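Local coordinates for FixG-related protein (Vibrio parahaemolyticus, PDB 2R39) that is of unknown function, this chain being the C-terminal Ig-like domain of a FixG-related membrane protein that probably binds 4Fe-4S clusters in electron transport, at residues Gly12-Arg17 / Thr36-Asn41; Ile92-Phe97 / Glu109-Phe114. All coordinates share one frame; numbering follows the deposited sequence.

Interaction 1: residues Gly12-Arg17 / Thr36-Asn41; sequences GMSVIR and TLKVIN
S14 and K38 sit directly across from each other and exchange two backbone hydrogen bonds: S14 N donates to K38 O, and K38 N returns one to S14 O at 2.8 Å. The same reciprocal pairing joins G12 with I40 and I16 with T36, so all six N-H groups of these three pairs find a carbonyl on the other strand. The bonds are not alike in direction. G12 N meets I40 O on a lone pair, in the carbonyl plane, whereas I40 N stands 37° out of the plane of the G12 carbonyl. Four of these carbonyls also take CA-H contacts, the closest from M13 CA to K38 O at 3.0 Å; K38 O thus has an N-H and a CA-H partner together. This is an antiparallel ladder at the margin of one sheet of an Ig-like sandwich, in which strand 11-17 lies outermost and strand 31-41 is bonded on its other side to strand 74-83, through L37 with L77 and V39 with L75. The two faces differ. Toward the facing sheet go M13, V15, L37 and V39: V15 CG2 lies 3.6 Å from L37 CD2, the two side chains side by side and pointing the same way. Selenomethionine M13, its CG anti to the backbone N (chi1 178°), crosses L37 obliquely, M13 SE lying 4.1 Å from L37 CD1. On the other face S14 OG rests 3.4 Å from K38 CB, against the aliphatic start of the lysine, and I40 CG2 packs 3.7 Å from G12 CA, over the glycine backbone.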
ATOM      1  N   GLY A  12      -8.863   4.117  -9.214  1.00 44.21           N
ATOM      2  CA  GLY A  12      -7.819   3.192  -9.652  1.00 45.32           C
ATOM      3  C   GLY A  12      -6.680   3.211  -8.655  1.00 46.07           C
ATOM      4  O   GLY A  12      -6.466   4.206  -7.969  1.00 45.42           O
HETATM    5  N   MSE A  13      -5.967   2.098  -8.551  1.00 46.09           N
HETATM    6  CA  MSE A  13      -4.730   2.077  -7.807  1.00 48.47           C
HETATM    7  C   MSE A  13      -3.784   1.090  -8.444  1.00 46.73           C
HETATM    8  O   MSE A  13      -4.186   0.011  -8.837  1.00 46.05           O
HETATM    9  CB  MSE A  13      -4.944   1.702  -6.333  1.00 47.21           C
HETATM   10  CG  MSE A  13      -3.626   1.633  -5.555  1.00 50.14           C
HETATM   11 SE   MSE A  13      -3.820   1.304  -3.653  1.00 57.66          SE
HETATM   12  CE  MSE A  13      -4.624  -0.490  -3.756  1.00 47.78           C
ATOM     13  N   SER A  14      -2.528   1.480  -8.531  1.00 46.52           N
ATOM     14  CA  SER A  14      -1.476   0.553  -8.889  1.00 46.88           C
ATOM     15  C   SER A  14      -0.368   0.685  -7.864  1.00 46.31           C
ATOM     16  O   SER A  14      -0.342   1.631  -7.069  1.00 46.27           O
ATOM     17  CB  SER A  14      -0.985   0.769 -10.335  1.00 46.77           C
ATOM     18  OG  SER A  14      -0.475   2.069 -10.515  1.00 47.86           O
ATOM     19  N   VAL A  15       0.500  -0.311  -7.842  1.00 46.01           N
ATOM     20  CA  VAL A  15       1.542  -0.417  -6.833  1.00 45.46           C
ATOM     21  C   VAL A  15       2.838  -0.756  -7.534  1.00 45.78           C
ATOM     22  O   VAL A  15       2.858  -1.636  -8.387  1.00 44.54           O
ATOM     23  CB  VAL A  15       1.226  -1.537  -5.816  1.00 46.30           C
ATOM     24  CG1 VAL A  15       2.437  -1.809  -4.891  1.00 46.48           C
ATOM     25  CG2 VAL A  15      -0.012  -1.170  -4.993  1.00 43.42           C
ATOM     26  N   ILE A  16       3.899  -0.037  -7.179  1.00 46.03           N
ATOM     27  CA  ILE A  16       5.259  -0.438  -7.525  1.00 46.80           C
ATOM     28  C   ILE A  16       6.025  -0.710  -6.241  1.00 47.04           C
ATOM     29  O   ILE A  16       6.178   0.191  -5.399  1.00 46.73           O
ATOM     30  CB  ILE A  16       6.006   0.659  -8.334  1.00 46.94           C
ATOM     31  CG1 ILE A  16       5.256   0.976  -9.637  1.00 46.33           C
ATOM     32  CG2 ILE A  16       7.454   0.228  -8.605  1.00 47.24           C
ATOM     33  CD1 ILE A  16       5.855   2.115 -10.450  1.00 47.11           C
ATOM     34  N   ARG A  17       6.482  -1.951  -6.074  1.00 46.97           N
ATOM     35  CA  ARG A  17       7.444  -2.261  -5.038  1.00 48.00           C
ATOM     36  C   ARG A  17       8.812  -2.016  -5.657  1.00 49.15           C
ATOM     37  O   ARG A  17       9.090  -2.509  -6.736  1.00 48.31           O
ATOM     38  CB  ARG A  17       7.314  -3.708  -4.561  1.00 48.16           C
ATOM     39  CG  ARG A  17       8.349  -4.102  -3.509  1.00 47.59           C
ATOM     40  CD  ARG A  17       8.240  -5.585  -3.132  1.00 48.88           C
ATOM     41  NE  ARG A  17       9.228  -5.905  -2.106  1.00 49.35           N
ATOM     42  CZ  ARG A  17      10.500  -6.194  -2.373  1.00 50.71           C
ATOM     43  NH1 ARG A  17      10.917  -6.228  -3.635  1.00 50.51           N
ATOM     44  NH2 ARG A  17      11.350  -6.468  -1.390  1.00 48.59           N
ATOM     45  N   THR A  36       5.594   2.452  -3.901  1.00 44.31           N
ATOM     46  CA  THR A  36       4.852   3.637  -4.331  1.00 44.37           C
ATOM     47  C   THR A  36       3.458   3.234  -4.801  1.00 44.85           C
ATOM     48  O   THR A  36       3.306   2.399  -5.703  1.00 44.47           O
ATOM     49  CB  THR A  36       5.601   4.405  -5.430  1.00 44.36           C
ATOM     50  OG1 THR A  36       6.913   4.724  -4.956  1.00 42.62           O
ATOM     51  CG2 THR A  36       4.870   5.702  -5.783  1.00 45.07           C
ATOM     52  N   LEU A  37       2.444   3.804  -4.158  1.00 45.44           N
ATOM     53  CA  LEU A  37       1.064   3.626  -4.599  1.00 46.47           C
ATOM     54  C   LEU A  37       0.685   4.737  -5.580  1.00 46.46           C
ATOM     55  O   LEU A  37       0.969   5.894  -5.331  1.00 46.95           O
ATOM     56  CB  LEU A  37       0.096   3.628  -3.405  1.00 46.00           C
ATOM     57  CG  LEU A  37       0.357   2.734  -2.185  1.00 47.54           C
ATOM     58  CD1 LEU A  37      -0.853   2.746  -1.224  1.00 46.73           C
ATOM     59  CD2 LEU A  37       0.701   1.327  -2.557  1.00 45.42           C
ATOM     60  N   LYS A  38       0.058   4.373  -6.695  1.00 46.41           N
ATOM     61  CA  LYS A  38      -0.534   5.348  -7.613  1.00 46.46           C
ATOM     62  C   LYS A  38      -2.049   5.236  -7.522  1.00 45.83           C
ATOM     63  O   LYS A  38      -2.610   4.165  -7.736  1.00 46.57           O
ATOM     64  CB  LYS A  38      -0.072   5.085  -9.049  1.00 46.50           C
ATOM     65  CG  LYS A  38      -0.690   6.015 -10.101  1.00 47.49           C
ATOM     66  CD  LYS A  38      -0.192   5.698 -11.519  1.00 47.56           C
ATOM     67  CE  LYS A  38       1.271   6.098 -11.709  1.00 50.43           C
ATOM     68  NZ  LYS A  38       1.796   5.870 -13.105  1.00 49.70           N
ATOM     69  N   VAL A  39      -2.707   6.338  -7.188  1.00 45.34           N
ATOM     70  CA  VAL A  39      -4.144   6.332  -6.972  1.00 44.47           C
ATOM     71  C   VAL A  39      -4.812   7.340  -7.900  1.00 44.55           C
ATOM     72  O   VAL A  39      -4.348   8.464  -8.041  1.00 43.99           O
ATOM     73  CB  VAL A  39      -4.490   6.665  -5.489  1.00 44.45           C
ATOM     74  CG1 VAL A  39      -5.978   6.920  -5.315  1.00 44.77           C
ATOM     75  CG2 VAL A  39      -4.015   5.554  -4.543  1.00 43.08           C
ATOM     76  N   ILE A  40      -5.903   6.936  -8.533  1.00 44.75           N
ATOM     77  CA  ILE A  40      -6.665   7.882  -9.345  1.00 44.91           C
ATOM     78  C   ILE A  40      -8.148   7.924  -8.977  1.00 45.21           C
ATOM     79  O   ILE A  40      -8.771   6.887  -8.738  1.00 44.62           O
ATOM     80  CB  ILE A  40      -6.445   7.683 -10.875  1.00 45.44           C
ATOM     81  CG1 ILE A  40      -7.347   8.642 -11.662  1.00 46.55           C
ATOM     82  CG2 ILE A  40      -6.662   6.250 -11.310  1.00 45.31           C
ATOM     83  CD1 ILE A  40      -6.879   8.888 -13.025  1.00 48.76           C
ATOM     84  N   ASN A  41      -8.687   9.140  -8.896  1.00 45.31           N
ATOM     85  CA  ASN A  41     -10.115   9.358  -8.766  1.00 45.91           C
ATOM     86  C   ASN A  41     -10.705   9.511 -10.169  1.00 46.51           C
ATOM     87  O   ASN A  41     -10.423  10.487 -10.864  1.00 46.33           O
ATOM     88  CB  ASN A  41     -10.353  10.622  -7.949  1.00 46.32           C
ATOM     89  CG  ASN A  41     -11.830  10.951  -7.756  1.00 45.59           C
ATOM     90  OD1 ASN A  41     -12.727  10.328  -8.343  1.00 46.02           O
ATOM     91  ND2 ASN A  41     -12.081  11.944  -6.927  1.00 43.53           N
TER

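Interaction 2: residues Ile92-Phe97 / Glu109-Phe114; sequences ITTIQF and EVESRF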
ATOM      1  N   ILE A  92       9.565 -14.532   2.110  1.00 45.11           N
ATOM      2  CA  ILE A  92       8.643 -13.911   1.139  1.00 45.61           C
ATOM      3  C   ILE A  92       7.205 -14.042   1.579  1.00 45.90           C
ATOM      4  O   ILE A  92       6.654 -15.154   1.644  1.00 46.40           O
ATOM      5  CB  ILE A  92       8.765 -14.513  -0.283  1.00 45.80           C
ATOM      6  CG1 ILE A  92      10.197 -14.412  -0.771  1.00 44.57           C
ATOM      7  CG2 ILE A  92       7.779 -13.776  -1.270  1.00 45.38           C
ATOM      8  CD1 ILE A  92      10.523 -15.302  -1.869  1.00 43.78           C
ATOM      9  N   THR A  93       6.580 -12.898   1.847  1.00 45.88           N
ATOM     10  CA  THR A  93       5.187 -12.859   2.216  1.00 45.05           C
ATOM     11  C   THR A  93       4.341 -12.221   1.102  1.00 45.84           C
ATOM     12  O   THR A  93       4.650 -11.106   0.629  1.00 44.32           O
ATOM     13  CB  THR A  93       5.013 -12.084   3.535  1.00 45.82           C
ATOM     14  OG1 THR A  93       5.908 -12.621   4.525  1.00 45.28           O
ATOM     15  CG2 THR A  93       3.591 -12.187   4.061  1.00 45.44           C
ATOM     16  N   THR A  94       3.268 -12.913   0.700  1.00 44.11           N
ATOM     17  CA  THR A  94       2.257 -12.310  -0.175  1.00 45.08           C
ATOM     18  C   THR A  94       1.399 -11.341   0.598  1.00 45.26           C
ATOM     19  O   THR A  94       0.890 -11.675   1.675  1.00 45.60           O
ATOM     20  CB  THR A  94       1.345 -13.380  -0.837  1.00 45.77           C
ATOM     21  OG1 THR A  94       2.168 -14.215  -1.633  1.00 46.41           O
ATOM     22  CG2 THR A  94       0.316 -12.715  -1.779  1.00 46.06           C
ATOM     23  N   ILE A  95       1.268 -10.120   0.067  1.00 44.85           N
ATOM     24  CA  ILE A  95       0.459  -9.099   0.696  1.00 44.27           C
ATOM     25  C   ILE A  95      -0.461  -8.513  -0.366  1.00 45.00           C
ATOM     26  O   ILE A  95      -0.248  -8.735  -1.558  1.00 45.07           O
ATOM     27  CB  ILE A  95       1.342  -7.978   1.359  1.00 44.55           C
ATOM     28  CG1 ILE A  95       2.257  -7.312   0.307  1.00 44.40           C
ATOM     29  CG2 ILE A  95       2.220  -8.584   2.527  1.00 43.38           C
ATOM     30  CD1 ILE A  95       2.966  -5.986   0.757  1.00 42.79           C
ATOM     31  N   GLN A  96      -1.472  -7.770   0.069  1.00 44.52           N
ATOM     32  CA  GLN A  96      -2.304  -7.006  -0.837  1.00 45.48           C
ATOM     33  C   GLN A  96      -2.436  -5.644  -0.244  1.00 45.46           C
ATOM     34  O   GLN A  96      -2.717  -5.520   0.959  1.00 45.55           O
ATOM     35  CB  GLN A  96      -3.724  -7.543  -0.845  1.00 45.73           C
ATOM     36  CG  GLN A  96      -4.028  -8.626  -1.820  1.00 48.95           C
ATOM     37  CD  GLN A  96      -5.492  -8.961  -1.721  1.00 52.10           C
ATOM     38  OE1 GLN A  96      -6.137  -8.647  -0.704  1.00 53.18           O
ATOM     39  NE2 GLN A  96      -6.036  -9.550  -2.764  1.00 50.86           N
ATOM     40  N   PHE A  97      -2.264  -4.628  -1.084  1.00 44.87           N
ATOM     41  CA  PHE A  97      -2.663  -3.284  -0.740  1.00 43.72           C
ATOM     42  C   PHE A  97      -4.121  -3.082  -1.135  1.00 44.54           C
ATOM     43  O   PHE A  97      -4.592  -3.590  -2.184  1.00 44.17           O
ATOM     44  CB  PHE A  97      -1.767  -2.284  -1.436  1.00 43.76           C
ATOM     45  CG  PHE A  97      -0.360  -2.267  -0.897  1.00 44.01           C
ATOM     46  CD1 PHE A  97      -0.065  -1.589   0.276  1.00 43.57           C
ATOM     47  CD2 PHE A  97       0.666  -2.921  -1.578  1.00 43.91           C
ATOM     48  CE1 PHE A  97       1.235  -1.560   0.777  1.00 44.75           C
ATOM     49  CE2 PHE A  97       1.966  -2.895  -1.083  1.00 44.34           C
ATOM     50  CZ  PHE A  97       2.244  -2.217   0.098  1.00 43.69           C
ATOM     51  N   GLU A 109      -7.983  -4.076  -4.800  1.00 48.22           N
ATOM     52  CA  GLU A 109      -6.922  -4.841  -4.159  1.00 48.39           C
ATOM     53  C   GLU A 109      -5.819  -4.999  -5.174  1.00 47.43           C
ATOM     54  O   GLU A 109      -6.080  -5.342  -6.330  1.00 47.16           O
ATOM     55  CB  GLU A 109      -7.404  -6.230  -3.723  1.00 48.91           C
ATOM     56  CG  GLU A 109      -8.512  -6.234  -2.660  1.00 52.75           C
ATOM     57  CD  GLU A 109      -9.866  -5.876  -3.233  1.00 59.19           C
ATOM     58  OE1 GLU A 109     -10.138  -6.203  -4.414  1.00 63.12           O
ATOM     59  OE2 GLU A 109     -10.671  -5.257  -2.509  1.00 62.18           O
ATOM     60  N   VAL A 110      -4.587  -4.756  -4.745  1.00 46.12           N
ATOM     61  CA  VAL A 110      -3.429  -4.985  -5.610  1.00 45.20           C
ATOM     62  C   VAL A 110      -2.444  -5.853  -4.838  1.00 44.56           C
ATOM     63  O   VAL A 110      -1.999  -5.488  -3.738  1.00 44.36           O
ATOM     64  CB  VAL A 110      -2.760  -3.643  -6.050  1.00 45.14           C
ATOM     65  CG1 VAL A 110      -1.617  -3.907  -7.035  1.00 46.36           C
ATOM     66  CG2 VAL A 110      -3.793  -2.710  -6.704  1.00 46.06           C
ATOM     67  N   GLU A 111      -2.097  -6.994  -5.411  1.00 43.86           N
ATOM     68  CA  GLU A 111      -1.207  -7.902  -4.740  1.00 44.02           C
ATOM     69  C   GLU A 111       0.224  -7.428  -4.873  1.00 43.93           C
ATOM     70  O   GLU A 111       0.601  -6.918  -5.912  1.00 43.43           O
ATOM     71  CB  GLU A 111      -1.347  -9.290  -5.337  1.00 44.62           C
ATOM     72  CG  GLU A 111      -0.608 -10.315  -4.542  1.00 44.25           C
ATOM     73  CD  GLU A 111      -0.833 -11.706  -5.053  1.00 45.75           C
ATOM     74  OE1 GLU A 111      -1.984 -12.206  -4.972  1.00 44.22           O
ATOM     75  OE2 GLU A 111       0.144 -12.310  -5.513  1.00 42.75           O
ATOM     76  N   SER A 112       1.032  -7.626  -3.827  1.00 43.62           N
ATOM     77  CA  SER A 112       2.447  -7.280  -3.887  1.00 43.59           C
ATOM     78  C   SER A 112       3.212  -8.253  -2.986  1.00 43.59           C
ATOM     79  O   SER A 112       2.705  -9.319  -2.654  1.00 43.70           O
ATOM     80  CB  SER A 112       2.635  -5.817  -3.439  1.00 43.73           C
ATOM     81  OG  SER A 112       3.989  -5.409  -3.544  1.00 43.69           O
ATOM     82  N   ARG A 113       4.412  -7.882  -2.561  1.00 43.21           N
ATOM     83  CA  ARG A 113       5.231  -8.809  -1.774  1.00 43.86           C
ATOM     84  C   ARG A 113       5.891  -8.084  -0.623  1.00 43.26           C
ATOM     85  O   ARG A 113       6.206  -6.921  -0.766  1.00 42.98           O
ATOM     86  CB  ARG A 113       6.329  -9.409  -2.652  1.00 43.33           C
ATOM     87  CG  ARG A 113       5.841 -10.279  -3.840  1.00 43.82           C
ATOM     88  CD  ARG A 113       5.255 -11.617  -3.389  1.00 42.82           C
ATOM     89  NE  ARG A 113       4.854 -12.435  -4.539  1.00 42.70           N
ATOM     90  CZ  ARG A 113       3.638 -12.464  -5.055  1.00 43.56           C
ATOM     91  NH1 ARG A 113       2.680 -11.695  -4.540  1.00 42.83           N
ATOM     92  NH2 ARG A 113       3.405 -13.217  -6.123  1.00 43.45           N
ATOM     93  N   PHE A 114       6.083  -8.767   0.512  1.00 42.68           N
ATOM     94  CA  PHE A 114       6.993  -8.267   1.545  1.00 43.44           C
ATOM     95  C   PHE A 114       8.111  -9.287   1.642  1.00 43.08           C
ATOM     96  O   PHE A 114       7.853 -10.479   1.858  1.00 43.28           O
ATOM     97  CB  PHE A 114       6.337  -8.076   2.930  1.00 41.99           C
ATOM     98  CG  PHE A 114       7.269  -7.399   3.932  1.00 44.60           C
ATOM     99  CD1 PHE A 114       7.290  -6.012   4.057  1.00 42.53           C
ATOM    100  CD2 PHE A 114       8.183  -8.146   4.686  1.00 43.28           C
ATOM    101  CE1 PHE A 114       8.178  -5.385   4.950  1.00 42.23           C
ATOM    102  CE2 PHE A 114       9.064  -7.522   5.574  1.00 43.84           C
ATOM    103  CZ  PHE A 114       9.068  -6.155   5.694  1.00 40.92           C
TER
HETATM  104  O   HOH W   1       8.293 -12.080   4.509  1.00 31.73           O
HETATM  105  O   HOH W   2      -4.321 -11.255  -4.891  1.00 47.49           O
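R113 lies beside T94 on one face of this strand pair, and its side chain can be followed outward. R113 CB stands 4.1 Å from T93 O. At the next bends, chi1 -63° sets CG anti to the carbonyl carbon and chi2 -71° turns R113 CD toward the partner strand, where it meets I92 CG2 at 3.9 Å. Beyond NE the guanidinium presents one face to T94 OG1, which sits above the plane and toward the rim. NH1 does the polar work: R113 NH1 forms a salt bridge with E111 OE2 at 2.8 Å, on the anti side of the carboxylate, and also donates to S112 O. That carbonyl is gripped twice, since I95 N reaches S112 O from the opposite face of its plane, at a longer 3.2 Å. The salt bridge itself runs along one strand, but E111 also touches the other, laying its CD 3.6 Å from T94 CG2.

The reverse face carries T93, I95, F97, V110, S112 and F114. S112 CB approaches the edge of the F97 ring, 3.8 Å from F97 CE2, and I95 CG2 lies 4.2 Å from F114 CB. Y35 of the facing sheet meets F97 edge-to-face and gives R113 O a hydrogen bond partner in its OH. Reciprocal backbone bonds at T93 with F114, I95 with S112 and F97 with V110 complete the ladder of a twisted antiparallel beta hairpin, strands 92-101 and 106-115, with a largely apolar face turned into the core of an Ig-like beta sandwich.

Both contacts are antiparallel ladders, but they belong to the two opposed sheets of the sandwich, their centres about 13 Å apart. Interaction 1 joins two successive strands separated by a longer connection and is largely a surface contact; interaction 2 joins the arms of one hairpin, is partly buried and hides more area. Each includes an outermost strand, 11-17 or 106-115, and these meet: V15 CG2 lies 3.8 Å from V110 CG1, and R17 CD 3.4 Å from R113 O. From strand 92-101, F97 O comes within 3.5 Å of M13 CE. Inward, M13 and V15 of interaction 1 face the F97 ring and V110. Outward, 109-114 adds a salt bridge, whereas the hydrogen bonds between 12-17 and 36-41 are all backbone.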